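N-alpha-acetyltransferase (Sulfolobus solfataricus P2, PDB 4R3L) transfers the acetyl group of acetyl-CoA to the free alpha-amino group at protein N-termini, accepting serine, alanine and methionine ends with a preference for serine. Local coordinates at residues A[48-52]-A[114-119]; A[65-71]-A[86-92]; A[120-124]-A[163-167]. Numbering follows the deposited sequence.

In the fold
The three contacts illustrate the GNAT fold: two pair strands of its mixed sheet, and the third joins two helices packed over it. Central contact 2 pairs strands 61-72 and 83-94 and holds His88 of the zinc site and Ile92 of the acetyl-CoA site. Contact 1, its centre about 9 Å away, joins helices 39-49 and 103-119 over the face of Pro68 and Ile70. Contact 3, its centre about 11 Å from that of contact 2 and 12 Å from that of contact 1, pairs strands 123-129 and 160-166. In sequence, contact 2 falls between the segments of contact 1; contact 3 follows both. Strand 83-94, helix 103-119 and strand 123-129 run consecutively, placing contacts 1 and 3 beside contact 2.

Contact 1. Residues A[48-52]-A[114-119]; sequences EYGLA and SMKNDY
Tyr119 lays its side chain over the backbone turn of residues 49-51, the main overlap in a contact between the C-terminal parts of two helices of the GNAT fold. Segment 114-119 lies in the C-terminal part of helix 103-119. Segment 48-52 follows on from helix 39-49 with a 3-10 segment at 50-52, Ala52 N being bonded to Tyr49 O at 3.1 Å. The backbones come closest where Ala52 CA lies 5.1 Å from Ser114 CA, and about 303 Å² is buried in all.

With chi1 in the m well (-63°) and chi2 at -71°, the Tyr119 ring reaches across the gap, and its OH accepts a hydrogen bond from Leu51 N at 3.3 Å. A water extends this link, donating to Glu48 O at 3.0 Å and lying 2.8 Å from Tyr119 OH. Leu51 points toward the other helix, its CB 3.4 Å from Tyr119 OH and 3.6 Å from Asp118 OD2. The ring also packs on apolar atoms: Tyr119 CE2 is 3.9 Å from Leu51 CB and 4.0 Å from Ala52 CB. Ala52 CB lies 4.2 Å from Met115 CG and 3.4 Å from Ser114 OG. The contact thus bridges helices 39-49 and 103-119 on the sheet face bearing Pro68, which touches Ala52, and Ile70, which touches Tyr119; Tyr119 O is also held by Arg85. Ser114 (chi1 t) places OG in contact with Leu51 O at 3.0 Å, but Ser114 OG spends its hydrogen bond within the helix, donating to Asp118 OD2 at 2.7 Å.

Contact 2. Residues A[65-71]-A[86-92]; sequences YIMPRIE and KGHVVSI. With COA (coenzyme A), chain C.
Lys86 opens an antiparallel hairpin pairing of the GNAT sheet, its strand 86-92 running at 146° to strand 65-71 with the axes 4.5 Å apart at closest. Lys86 and Glu71 form a hydrogen-bonded pair: Glu71 N to Lys86 O and Lys86 N to Glu71 O are both 2.8 Å. Gly87 follows opposite Ile70, whose CD1 lies 4.1 Å from Gly87 CA. His88 pairs with Arg69, Arg69 N to His88 O and His88 N to Arg69 O both 2.8 Å. The His88 side chain (chi1 t) donates from ND1 to Glu71 OE2 at 2.9 Å, while NE2 is hydrogen-bonded to Glu127; His88 and Glu127 are zinc ligands, though no zinc is present here. Glu71 is held further by Tyr125. Val89 faces Pro68, and Val89 CG1 lies 3.9 Å from Ile66 CG1. Val90 (phi/psi -83/-40) and Ser91 both oppose Met67, the classic beta bulge that is a GNAT hallmark: Met67 O accepts from Val90 N at 2.8 Å and Ser91 N at 3.3 Å, and Met67 N donates to Ser91 O at 2.8 Å. Ser91 OG also bonds Tyr65 OH at 2.8 Å. Just beyond, Ile92, opposite Ile66, presents its O to the pantetheine arm of coenzyme A, whose N4P donates at 2.6 Å. Helix 103-119 packs on the Ile66, Pro68, Ile70 and Ile92 face, helix 39-49 touches Met67 and, through Tyr49, Ile70, and strand 123-129 runs alongside 83-94.

Contact 3. Residues A[120-124]-A[163-167]; sequences NAEEI and MARPL
Backbone pairing between strands 123-129 and 160-166 is antiparallel, a join within the GNAT sheet near the C-terminal end of the modelled chain. Asn120, with positive phi (53/34), is the first residue to depart from helical backbone angles, and the chain runs on through 121-122 toward strand 123-129. Ile124 and Arg165 form a hydrogen-bonded pair, Ile124 N to Arg165 O at 2.9 Å and Arg165 N to Ile124 O at 3.0 Å; in the adjacent non-hydrogen-bonded pair Glu123 CA and Pro166 CA are 4.1 Å apart. One step further, Leu167 N donates to Glu122 O at 2.8 Å.

The side chain of Leu167 (chi1 m, chi2 t) points across, its CD1 3.6 Å from Ala121 CB and its CD2 3.9 Å from Ile124 CG2; Met112 packs on it too. Glu123 OE2 accepts a hydrogen bond from Asn76 N and makes a weak one with Ser75, a residue important for loop conformations and thermostability. Arg165 (chi1 p) places CG 3.5 Å from Ile124 CG2, bonds Leu142 O through NH1, and donates from NE to Pro166 O at 3.1 Å.

Contact 1. Residues A[48-52]-A[114-119]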
loop_
_atom_site.group_PDB
_atom_site.type_symbol
_atom_site.label_atom_id
_atom_site.label_comp_id
_atom_site.label_asym_id
_atom_site.label_seq_id
_atom_site.Cartn_x
_atom_site.Cartn_y
_atom_site.Cartn_z
ATOM N N GLU A 48 -7.967 -7.568 10.283
ATOM C CA GLU A 48 -6.698 -7.887 10.921
ATOM C C GLU A 48 -5.751 -6.680 11.079
ATOM O O GLU A 48 -4.987 -6.615 12.046
ATOM C CB GLU A 48 -5.986 -8.988 10.140
ATOM C CG GLU A 48 -6.772 -10.301 10.075
ATOM C CD GLU A 48 -6.099 -11.357 9.208
ATOM O OE1 GLU A 48 -5.149 -11.018 8.479
ATOM O OE2 GLU A 48 -6.522 -12.529 9.258
ATOM N N TYR A 49 -5.782 -5.747 10.127
ATOM C CA TYR A 49 -4.788 -4.652 10.104
ATOM C C TYR A 49 -5.449 -3.304 9.891
ATOM O O TYR A 49 -4.858 -2.392 9.290
ATOM C CB TYR A 49 -3.753 -4.872 8.993
ATOM C CG TYR A 49 -3.343 -6.318 8.774
ATOM C CD1 TYR A 49 -2.561 -6.984 9.702
ATOM C CD2 TYR A 49 -3.730 -7.003 7.626
ATOM C CE1 TYR A 49 -2.183 -8.298 9.505
ATOM C CE2 TYR A 49 -3.354 -8.328 7.422
ATOM C CZ TYR A 49 -2.572 -8.963 8.368
ATOM O OH TYR A 49 -2.183 -10.277 8.175
ATOM N N GLY A 50 -6.666 -3.172 10.402
ATOM C CA GLY A 50 -7.513 -2.037 10.103
ATOM C C GLY A 50 -6.975 -0.683 10.525
ATOM O O GLY A 50 -7.322 0.319 9.919
ATOM N N LEU A 51 -6.136 -0.643 11.551
ATOM C CA LEU A 51 -5.629 0.640 12.036
ATOM C C LEU A 51 -4.735 1.323 11.012
ATOM O O LEU A 51 -4.560 2.558 11.050
ATOM C CB LEU A 51 -4.879 0.458 13.351
ATOM C CG LEU A 51 -5.803 -0.013 14.477
ATOM C CD1 LEU A 51 -5.016 -0.336 15.719
ATOM C CD2 LEU A 51 -6.835 1.067 14.755
ATOM N N ALA A 52 -4.186 0.536 10.087
ATOM C CA ALA A 52 -3.298 1.090 9.057
ATOM C C ALA A 52 -3.954 1.108 7.662
ATOM O O ALA A 52 -3.287 1.410 6.653
ATOM C CB ALA A 52 -1.960 0.295 9.024
ATOM N N SER A 114 0.700 4.465 11.472
ATOM C CA SER A 114 0.045 3.385 12.184
ATOM C C SER A 114 0.898 2.107 12.229
ATOM O O SER A 114 0.947 1.431 13.245
ATOM C CB SER A 114 -1.323 3.073 11.555
ATOM O OG SER A 114 -1.831 1.855 12.093
ATOM N N MET A 115 1.544 1.758 11.124
ATOM C CA MET A 115 2.464 0.623 11.125
ATOM C C MET A 115 3.522 0.788 12.221
ATOM O O MET A 115 3.815 -0.146 12.972
ATOM C CB MET A 115 3.143 0.480 9.767
ATOM C CG MET A 115 2.211 0.062 8.656
ATOM S SD MET A 115 3.098 0.185 7.103
ATOM C CE MET A 115 1.897 -0.485 5.958
ATOM N N LYS A 116 4.074 1.990 12.325
ATOM C CA LYS A 116 5.072 2.263 13.350
ATOM C C LYS A 116 4.489 2.255 14.765
ATOM O O LYS A 116 5.023 1.595 15.650
ATOM C CB LYS A 116 5.757 3.608 13.096
ATOM C CG LYS A 116 6.953 3.849 14.013
ATOM C CD LYS A 116 7.609 5.202 13.762
ATOM C CE LYS A 116 6.617 6.332 13.965
ATOM N NZ LYS A 116 5.902 6.237 15.278
ATOM N N ASN A 117 3.400 2.987 14.975
ATOM C CA ASN A 117 2.916 3.250 16.331
ATOM C C ASN A 117 1.978 2.187 16.872
ATOM O O ASN A 117 2.015 1.856 18.058
ATOM C CB ASN A 117 2.215 4.610 16.386
ATOM C CG ASN A 117 3.185 5.765 16.288
ATOM O OD1 ASN A 117 4.389 5.600 16.498
ATOM N ND2 ASN A 117 2.669 6.946 15.968
ATOM N N ASP A 118 1.133 1.658 15.997
ATOM C CA ASP A 118 0.150 0.661 16.390
ATOM C C ASP A 118 0.721 -0.753 16.341
ATOM O O ASP A 118 0.344 -1.615 17.138
ATOM C CB ASP A 118 -1.080 0.741 15.482
ATOM C CG ASP A 118 -1.870 2.011 15.675
ATOM O OD1 ASP A 118 -2.073 2.400 16.838
ATOM O OD2 ASP A 118 -2.293 2.618 14.664
ATOM N N TYR A 119 1.629 -0.989 15.399
ATOM C CA TYR A 119 2.059 -2.346 15.089
ATOM C C TYR A 119 3.561 -2.573 15.260
ATOM O O TYR A 119 4.061 -3.656 14.951
ATOM C CB TYR A 119 1.652 -2.706 13.657
ATOM C CG TYR A 119 0.153 -2.726 13.438
ATOM C CD1 TYR A 119 -0.637 -3.733 13.986
ATOM C CD2 TYR A 119 -0.468 -1.749 12.670
ATOM C CE1 TYR A 119 -2.006 -3.753 13.788
ATOM C CE2 TYR A 119 -1.824 -1.763 12.463
ATOM C CZ TYR A 119 -2.591 -2.762 13.022
ATOM O OH TYR A 119 -3.951 -2.765 12.813
HETATM O O HOH W 1 -5.403 -4.588 14.286
#

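Contact 2. Residues A[65-71]-A[86-92]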
loop_
_atom_site.group_PDB
_atom_site.type_symbol
_atom_site.label_atom_id
_atom_site.label_comp_id
_atom_site.label_asym_id
_atom_site.label_seq_id
_atom_site.Cartn_x
_atom_site.Cartn_y
_atom_site.Cartn_z
ATOM N N TYR A 65 -7.490 4.490 -1.616
ATOM C CA TYR A 65 -7.331 3.684 -0.418
ATOM C C TYR A 65 -5.924 3.154 -0.331
ATOM O O TYR A 65 -5.195 3.123 -1.331
ATOM C CB TYR A 65 -8.341 2.517 -0.410
ATOM C CG TYR A 65 -8.007 1.472 -1.442
ATOM C CD1 TYR A 65 -7.200 0.392 -1.125
ATOM C CD2 TYR A 65 -8.480 1.579 -2.747
ATOM C CE1 TYR A 65 -6.878 -0.566 -2.078
ATOM C CE2 TYR A 65 -8.156 0.631 -3.710
ATOM C CZ TYR A 65 -7.346 -0.429 -3.372
ATOM O OH TYR A 65 -7.030 -1.386 -4.318
ATOM N N ILE A 66 -5.554 2.706 0.861
ATOM C CA ILE A 66 -4.325 1.955 1.035
ATOM C C ILE A 66 -4.606 0.775 1.948
ATOM O O ILE A 66 -5.146 0.940 3.036
ATOM C CB ILE A 66 -3.179 2.833 1.612
ATOM C CG1 ILE A 66 -1.888 2.009 1.740
ATOM C CG2 ILE A 66 -3.575 3.465 2.959
ATOM C CD1 ILE A 66 -0.661 2.868 2.103
ATOM N N MET A 67 -4.248 -0.420 1.480
ATOM C CA MET A 67 -4.495 -1.647 2.234
ATOM C C MET A 67 -3.184 -2.261 2.672
ATOM O O MET A 67 -2.360 -2.606 1.830
ATOM C CB MET A 67 -5.290 -2.647 1.371
ATOM C CG MET A 67 -5.422 -4.004 1.992
ATOM S SD MET A 67 -6.689 -5.010 1.138
ATOM C CE MET A 67 -5.973 -5.139 -0.501
ATOM N N PRO A 68 -2.985 -2.405 3.992
ATOM C CA PRO A 68 -1.728 -2.874 4.560
ATOM C C PRO A 68 -1.769 -4.344 4.964
ATOM O O PRO A 68 -2.851 -4.935 5.068
ATOM C CB PRO A 68 -1.594 -1.998 5.809
ATOM C CG PRO A 68 -3.016 -1.992 6.324
ATOM C CD PRO A 68 -3.901 -1.951 5.062
ATOM N N ARG A 69 -0.589 -4.901 5.211
ATOM C CA ARG A 69 -0.453 -6.200 5.859
ATOM C C ARG A 69 0.686 -6.069 6.858
ATOM O O ARG A 69 1.713 -5.476 6.541
ATOM C CB ARG A 69 -0.166 -7.302 4.837
ATOM C CG ARG A 69 -0.044 -8.691 5.432
ATOM C CD ARG A 69 0.699 -9.582 4.453
ATOM N NE ARG A 69 0.350 -10.982 4.602
ATOM C CZ ARG A 69 1.004 -11.965 3.995
ATOM N NH1 ARG A 69 2.049 -11.679 3.223
ATOM N NH2 ARG A 69 0.623 -13.224 4.164
ATOM N N ILE A 70 0.510 -6.599 8.062
ATOM C CA ILE A 70 1.548 -6.503 9.079
ATOM C C ILE A 70 2.227 -7.868 9.234
ATOM O O ILE A 70 1.543 -8.893 9.334
ATOM C CB ILE A 70 0.987 -6.045 10.430
ATOM C CG1 ILE A 70 0.311 -4.671 10.296
ATOM C CG2 ILE A 70 2.109 -6.009 11.462
ATOM C CD1 ILE A 70 1.277 -3.581 9.830
ATOM N N GLU A 71 3.559 -7.883 9.234
ATOM C CA GLU A 71 4.303 -9.150 9.193
ATOM C C GLU A 71 5.439 -9.207 10.219
ATOM O O GLU A 71 5.877 -8.184 10.713
ATOM C CB GLU A 71 4.874 -9.366 7.790
ATOM C CG GLU A 71 3.845 -9.197 6.679
ATOM C CD GLU A 71 4.469 -9.115 5.296
ATOM O OE1 GLU A 71 5.667 -8.784 5.191
ATOM O OE2 GLU A 71 3.749 -9.383 4.320
ATOM N N LYS A 86 7.395 -5.931 10.130
ATOM C CA LYS A 86 7.359 -5.246 8.842
ATOM C C LYS A 86 5.941 -4.823 8.483
ATOM O O LYS A 86 4.995 -5.585 8.693
ATOM C CB LYS A 86 7.895 -6.158 7.728
ATOM C CG LYS A 86 9.254 -6.782 7.997
ATOM C CD LYS A 86 9.685 -7.699 6.851
ATOM C CE LYS A 86 8.988 -9.061 6.893
ATOM N NZ LYS A 86 9.591 -9.983 5.886
ATOM N N GLY A 87 5.796 -3.631 7.913
ATOM C CA GLY A 87 4.521 -3.236 7.344
ATOM C C GLY A 87 4.634 -3.372 5.837
ATOM O O GLY A 87 5.635 -3.000 5.243
ATOM N N HIS A 88 3.610 -3.944 5.226
ATOM C CA HIS A 88 3.649 -4.277 3.815
ATOM C C HIS A 88 2.469 -3.594 3.157
ATOM O O HIS A 88 1.333 -3.820 3.560
ATOM C CB HIS A 88 3.592 -5.805 3.662
ATOM C CG HIS A 88 3.736 -6.305 2.255
ATOM N ND1 HIS A 88 3.735 -7.647 1.954
ATOM C CD2 HIS A 88 3.901 -5.650 1.079
ATOM C CE1 HIS A 88 3.893 -7.803 0.647
ATOM N NE2 HIS A 88 3.986 -6.609 0.095
ATOM N N VAL A 89 2.714 -2.749 2.163
ATOM C CA VAL A 89 1.601 -2.152 1.430
ATOM C C VAL A 89 1.122 -3.135 0.399
ATOM O O VAL A 89 1.848 -3.431 -0.543
ATOM C CB VAL A 89 1.997 -0.837 0.697
ATOM C CG1 VAL A 89 0.777 -0.232 -0.012
ATOM C CG2 VAL A 89 2.620 0.158 1.668
ATOM N N VAL A 90 -0.096 -3.633 0.561
ATOM C CA VAL A 90 -0.596 -4.673 -0.336
ATOM C C VAL A 90 -1.130 -4.016 -1.598
ATOM O O VAL A 90 -0.895 -4.476 -2.725
ATOM C CB VAL A 90 -1.688 -5.512 0.336
ATOM C CG1 VAL A 90 -2.251 -6.551 -0.643
ATOM C CG2 VAL A 90 -1.140 -6.173 1.585
ATOM N N SER A 91 -1.799 -2.887 -1.409
ATOM C CA SER A 91 -2.465 -2.236 -2.513
ATOM C C SER A 91 -2.679 -0.764 -2.180
ATOM O O SER A 91 -3.066 -0.428 -1.064
ATOM C CB SER A 91 -3.800 -2.953 -2.801
ATOM O OG SER A 91 -4.424 -2.465 -3.970
ATOM N N ILE A 92 -2.405 0.109 -3.144
ATOM C CA ILE A 92 -2.748 1.519 -3.017
ATOM C C ILE A 92 -3.213 2.035 -4.381
ATOM O O ILE A 92 -2.614 1.740 -5.419
ATOM C CB ILE A 92 -1.557 2.351 -2.466
ATOM C CG1 ILE A 92 -1.964 3.808 -2.232
ATOM C CG2 ILE A 92 -0.336 2.278 -3.388
ATOM C CD1 ILE A 92 -0.846 4.638 -1.616
HETATM N N1A COA C . 4.342 11.268 -13.027
HETATM C C2A COA C . 5.424 11.689 -12.340
HETATM N N3A COA C . 5.402 11.765 -11.008
HETATM C C4A COA C . 4.277 11.418 -10.308
HETATM C C5A COA C . 3.147 10.983 -10.985
HETATM C C6A COA C . 3.200 10.914 -12.386
HETATM N N6A COA C . 2.035 10.459 -13.139
HETATM N N7A COA C . 2.175 10.703 -10.032
HETATM C C8A COA C . 2.706 10.968 -8.806
HETATM N N9A COA C . 3.977 11.391 -8.956
HETATM C C1B COA C . 4.905 11.805 -7.890
HETATM C C2B COA C . 5.114 13.267 -7.944
HETATM O O2B COA C . 6.365 13.600 -7.457
HETATM C C3B COA C . 4.119 13.763 -7.023
HETATM O O3B COA C . 4.454 15.039 -6.644
HETATM P P3B COA C . 3.796 16.259 -7.379
HETATM O O7A COA C . 3.975 17.529 -6.549
HETATM O O8A COA C . 2.351 16.002 -7.549
HETATM O O9A COA C . 4.432 16.438 -8.723
HETATM C C4B COA C . 4.242 12.793 -5.921
HETATM O O4B COA C . 4.384 11.555 -6.572
HETATM C C5B COA C . 3.031 12.742 -5.088
HETATM O O5B COA C . 1.943 12.151 -5.741
HETATM P P1A COA C . 0.479 12.032 -5.160
HETATM O O1A COA C . -0.391 13.164 -5.634
HETATM O O2A COA C . 0.538 11.939 -3.690
HETATM O O3A COA C . -0.029 10.677 -5.837
HETATM P P2A COA C . -1.481 10.392 -6.381
HETATM O O4A COA C . -1.727 11.054 -7.727
HETATM O O5A COA C . -2.509 10.783 -5.366
HETATM O O6A COA C . -1.584 8.802 -6.593
HETATM C CBP COA C . -0.804 6.694 -7.547
HETATM C CCP COA C . -0.464 8.123 -7.027
HETATM C CDP COA C . 0.447 6.051 -8.082
HETATM C CEP COA C . -1.348 5.898 -6.362
HETATM C CAP COA C . -1.852 6.889 -8.619
HETATM O OAP COA C . -1.315 7.388 -9.845
HETATM C C9P COA C . -2.628 5.638 -8.984
HETATM O O9P COA C . -3.632 5.286 -8.312
HETATM N N8P COA C . -2.269 4.824 -10.125
HETATM C C7P COA C . -2.990 3.614 -10.511
HETATM C C6P COA C . -2.936 2.496 -9.430
HETATM C C5P COA C . -1.511 2.176 -8.989
HETATM O O5P COA C . -0.635 1.999 -9.875
HETATM N N4P COA C . -1.177 2.105 -7.565
HETATM C C3P COA C . 0.179 1.816 -7.145
HETATM C C2P COA C . 0.731 0.422 -7.416
HETATM S S1P COA C . 2.187 -0.082 -6.557
#

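Contact 3. Residues A[120-124]-A[163-167]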
loop_
_atom_site.group_PDB
_atom_site.type_symbol
_atom_site.label_atom_id
_atom_site.label_comp_id
_atom_site.label_asym_id
_atom_site.label_seq_id
_atom_site.Cartn_x
_atom_site.Cartn_y
_atom_site.Cartn_z
ATOM N N ASN A 120 4.258 -1.560 15.757
ATOM C CA ASN A 120 5.702 -1.644 16.009
ATOM C C ASN A 120 6.542 -2.100 14.818
ATOM O O ASN A 120 7.555 -2.786 14.983
ATOM C CB ASN A 120 5.958 -2.569 17.196
ATOM C CG ASN A 120 5.449 -1.986 18.493
ATOM O OD1 ASN A 120 5.327 -0.768 18.623
ATOM N ND2 ASN A 120 5.157 -2.846 19.461
ATOM N N ALA A 121 6.119 -1.726 13.615
ATOM C CA ALA A 121 6.894 -2.009 12.417
ATOM C C ALA A 121 8.205 -1.223 12.385
ATOM O O ALA A 121 8.255 -0.058 12.798
ATOM C CB ALA A 121 6.061 -1.711 11.172
ATOM N N GLU A 122 9.257 -1.860 11.883
ATOM C CA GLU A 122 10.581 -1.249 11.797
ATOM C C GLU A 122 10.894 -0.857 10.350
ATOM O O GLU A 122 11.789 -0.048 10.078
ATOM C CB GLU A 122 11.634 -2.222 12.370
ATOM C CG GLU A 122 13.100 -1.895 12.091
ATOM C CD GLU A 122 13.587 -2.445 10.754
ATOM O OE1 GLU A 122 12.902 -3.321 10.182
ATOM O OE2 GLU A 122 14.649 -1.992 10.274
ATOM N N GLU A 123 10.134 -1.424 9.412
ATOM C CA GLU A 123 10.275 -1.057 8.012
ATOM C C GLU A 123 8.933 -1.136 7.301
ATOM O O GLU A 123 8.021 -1.808 7.769
ATOM C CB GLU A 123 11.294 -1.952 7.312
ATOM C CG GLU A 123 10.915 -3.429 7.235
ATOM C CD GLU A 123 11.546 -4.105 6.030
ATOM O OE1 GLU A 123 11.311 -3.620 4.903
ATOM O OE2 GLU A 123 12.283 -5.101 6.197
ATOM N N ILE A 124 8.810 -0.420 6.190
ATOM C CA ILE A 124 7.631 -0.532 5.344
ATOM C C ILE A 124 8.145 -0.917 3.975
ATOM O O ILE A 124 9.184 -0.428 3.550
ATOM C CB ILE A 124 6.795 0.782 5.282
ATOM C CG1 ILE A 124 5.661 0.654 4.264
ATOM C CG2 ILE A 124 7.662 1.981 4.884
ATOM C CD1 ILE A 124 4.666 1.798 4.275
ATOM N N MET A 163 10.487 -2.157 -3.023
ATOM C CA MET A 163 10.943 -0.883 -2.504
ATOM C C MET A 163 10.666 -0.843 -1.014
ATOM O O MET A 163 9.622 -1.319 -0.560
ATOM C CB MET A 163 10.267 0.246 -3.263
ATOM C CG MET A 163 10.665 0.220 -4.741
ATOM S SD MET A 163 10.163 1.683 -5.616
ATOM C CE MET A 163 11.216 2.909 -4.838
ATOM N N ALA A 164 11.619 -0.329 -0.249
ATOM C CA ALA A 164 11.514 -0.390 1.199
ATOM C C ALA A 164 12.143 0.817 1.856
ATOM O O ALA A 164 13.010 1.479 1.283
ATOM C CB ALA A 164 12.152 -1.647 1.730
ATOM N N ARG A 165 11.711 1.093 3.072
ATOM C CA ARG A 165 12.415 2.082 3.874
ATOM C C ARG A 165 12.192 1.802 5.350
ATOM O O ARG A 165 11.151 1.257 5.737
ATOM C CB ARG A 165 11.965 3.497 3.515
ATOM C CG ARG A 165 10.478 3.725 3.610
ATOM C CD ARG A 165 10.174 5.213 3.801
ATOM N NE ARG A 165 10.444 5.623 5.172
ATOM C CZ ARG A 165 10.262 6.851 5.651
ATOM N NH1 ARG A 165 9.808 7.821 4.867
ATOM N NH2 ARG A 165 10.535 7.105 6.921
ATOM N N PRO A 166 13.182 2.146 6.183
ATOM C CA PRO A 166 13.005 2.044 7.634
ATOM C C PRO A 166 11.901 2.964 8.128
ATOM O O PRO A 166 11.578 3.964 7.473
ATOM C CB PRO A 166 14.369 2.486 8.189
ATOM C CG PRO A 166 15.325 2.316 7.047
ATOM C CD PRO A 166 14.528 2.634 5.825
ATOM N N LEU A 167 11.326 2.623 9.276
ATOM C CA LEU A 167 10.329 3.462 9.923
ATOM C C LEU A 167 10.947 4.112 11.149
ATOM O O LEU A 167 11.559 3.421 11.959
ATOM C CB LEU A 167 9.101 2.649 10.319
ATOM C CG LEU A 167 8.181 2.234 9.169
ATOM C CD1 LEU A 167 7.037 1.416 9.683
ATOM C CD2 LEU A 167 7.675 3.482 8.454
#